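Local coordinates for protein ABC-type phosphate transport system, periplasmic component (PDB 4ECF) that probably binds phosphate outside the cell membrane as the solute-binding component of an ABC transporter for phosphate import, at residues 79-84 and 204-209. Residues are numbered along the deposited sequence; the frame is centred on the assembly and turned at random.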
# COMPACT_ATOMS: atom_id res chain seq x y z
N ALA A 79 -2.93 -8.23 6.87
CA ALA A 79 -3.35 -8.33 5.47
C ALA A 79 -2.10 -8.26 4.60
O ALA A 79 -1.01 -7.94 5.09
CB ALA A 79 -4.29 -7.18 5.12
N VAL A 80 -2.28 -8.63 3.34
CA VAL A 80 -1.32 -8.33 2.27
C VAL A 80 -2.05 -7.37 1.32
O VAL A 80 -3.26 -7.51 1.06
CB VAL A 80 -0.84 -9.60 1.54
CG1 VAL A 80 -0.19 -9.26 0.20
CG2 VAL A 80 0.04 -10.42 2.49
N VAL A 81 -1.34 -6.37 0.84
CA VAL A 81 -1.86 -5.42 -0.18
C VAL A 81 -1.01 -5.51 -1.45
O VAL A 81 0.23 -5.49 -1.39
CB VAL A 81 -1.91 -3.98 0.39
CG1 VAL A 81 -0.49 -3.42 0.61
CG2 VAL A 81 -2.79 -3.09 -0.47
N GLY A 82 -1.69 -5.61 -2.59
CA GLY A 82 -1.06 -5.50 -3.89
C GLY A 82 -0.91 -4.05 -4.29
O GLY A 82 -1.73 -3.19 -3.89
N ILE A 83 0.15 -3.77 -5.02
CA ILE A 83 0.43 -2.44 -5.59
C ILE A 83 0.55 -2.58 -7.10
O ILE A 83 1.24 -3.50 -7.62
CB ILE A 83 1.71 -1.84 -4.98
CG1 ILE A 83 1.51 -1.60 -3.49
CG2 ILE A 83 2.16 -0.55 -5.74
CD1 ILE A 83 2.82 -1.56 -2.74
N THR A 84 -0.08 -1.65 -7.80
CA THR A 84 -0.09 -1.67 -9.27
C THR A 84 0.25 -0.30 -9.86
O THR A 84 -0.15 0.73 -9.33
CB THR A 84 -1.42 -2.15 -9.84
OG1 THR A 84 -1.33 -2.24 -11.27
CG2 THR A 84 -2.57 -1.24 -9.49
N ILE A 204 4.75 -7.25 -6.79
CA ILE A 204 4.64 -5.93 -6.09
C ILE A 204 3.48 -5.97 -5.08
O ILE A 204 2.32 -5.75 -5.43
CB ILE A 204 4.48 -4.73 -7.07
CG1 ILE A 204 5.25 -4.92 -8.38
CG2 ILE A 204 4.87 -3.47 -6.32
CD1 ILE A 204 5.04 -3.75 -9.33
N TRP A 205 3.83 -6.23 -3.80
CA TRP A 205 2.87 -6.41 -2.73
C TRP A 205 3.64 -6.27 -1.46
O TRP A 205 4.89 -6.43 -1.43
CB TRP A 205 2.12 -7.74 -2.79
CG TRP A 205 2.99 -8.97 -2.78
CD1 TRP A 205 3.39 -9.74 -3.85
CD2 TRP A 205 3.46 -9.66 -1.60
NE1 TRP A 205 4.12 -10.82 -3.44
CE2 TRP A 205 4.22 -10.82 -2.08
CE3 TRP A 205 3.41 -9.40 -0.22
CZ2 TRP A 205 4.82 -11.71 -1.21
CZ3 TRP A 205 4.02 -10.33 0.64
CH2 TRP A 205 4.72 -11.45 0.14
N SER A 206 2.95 -5.98 -0.38
CA SER A 206 3.59 -6.00 0.95
C SER A 206 2.62 -6.48 2.02
O SER A 206 1.42 -6.52 1.80
CB SER A 206 4.15 -4.63 1.34
OG SER A 206 3.11 -3.73 1.69
N TYR A 207 3.17 -6.76 3.20
CA TYR A 207 2.36 -7.05 4.36
C TYR A 207 1.89 -5.71 4.95
O TYR A 207 2.58 -4.70 4.85
CB TYR A 207 3.14 -7.84 5.43
CG TYR A 207 3.61 -9.20 4.95
CD1 TYR A 207 2.74 -10.29 4.86
CD2 TYR A 207 4.94 -9.40 4.59
CE1 TYR A 207 3.19 -11.54 4.40
CE2 TYR A 207 5.39 -10.64 4.13
CZ TYR A 207 4.49 -11.72 4.07
OH TYR A 207 4.93 -12.97 3.61
N GLU A 208 0.67 -5.73 5.47
CA GLU A 208 0.06 -4.60 6.19
C GLU A 208 0.18 -4.81 7.68
O GLU A 208 -0.18 -5.90 8.20
CB GLU A 208 -1.41 -4.46 5.82
CG GLU A 208 -1.65 -4.13 4.35
CD GLU A 208 -1.28 -2.72 3.96
OE1 GLU A 208 -0.11 -2.31 4.21
OE2 GLU A 208 -2.17 -2.05 3.40
N HIS A 209 0.64 -3.77 8.38
CA HIS A 209 1.01 -3.86 9.80
C HIS A 209 0.25 -2.85 10.64
O HIS A 209 0.11 -1.67 10.22
CB HIS A 209 2.48 -3.53 9.98
CG HIS A 209 3.42 -4.37 9.19
ND1 HIS A 209 4.21 -5.32 9.75
CD2 HIS A 209 3.80 -4.27 7.87
CE1 HIS A 209 5.04 -5.84 8.80
NE2 HIS A 209 4.76 -5.20 7.64
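Val81 and Ser206 form a hydrogen-bonded pair of a twisted antiparallel ladder, the N-to-C directions of the short strand segments at 141°, with Val81 N to Ser206 O and Ser206 N to Val81 O both 2.9 Å. The ladder joins two long strands, 73-87 and 205-213, in the buried middle of a periplasmic-binding-protein fold. Ile83 N extends it to Ile204 O at 3.0 Å, lying 36° above that carbonyl's plane. On the face bearing Val80, Trp205 and Tyr207, the valine's methyls divide between the two rings. Val80 CG1, anti to the backbone N (chi1 163°), meets Trp205 CE3 at 3.6 Å, while Val80 CG2 reaches Tyr207 CD1 at the same distance. Arg252 adds a cation-pi contact to the indole, whose NE1 is hydrogen-bonded to Asn200 OD1; Tyr207 OH is hydrogen-bonded to Arg252 N. Across the sheet, the Glu208 chain bends at chi2, and its carboxylate crosses Val81, Glu208 CD lying 3.5 Å from Val81 CG1. An alanine at Glu208 would remove this carboxylate and would probably leave a gap beside the Val81 methyl. Near the ladder's other end, Ile204 and Ile83 cross at about a right angle, with Ile204 CG2 3.8 Å from Ile83 CB.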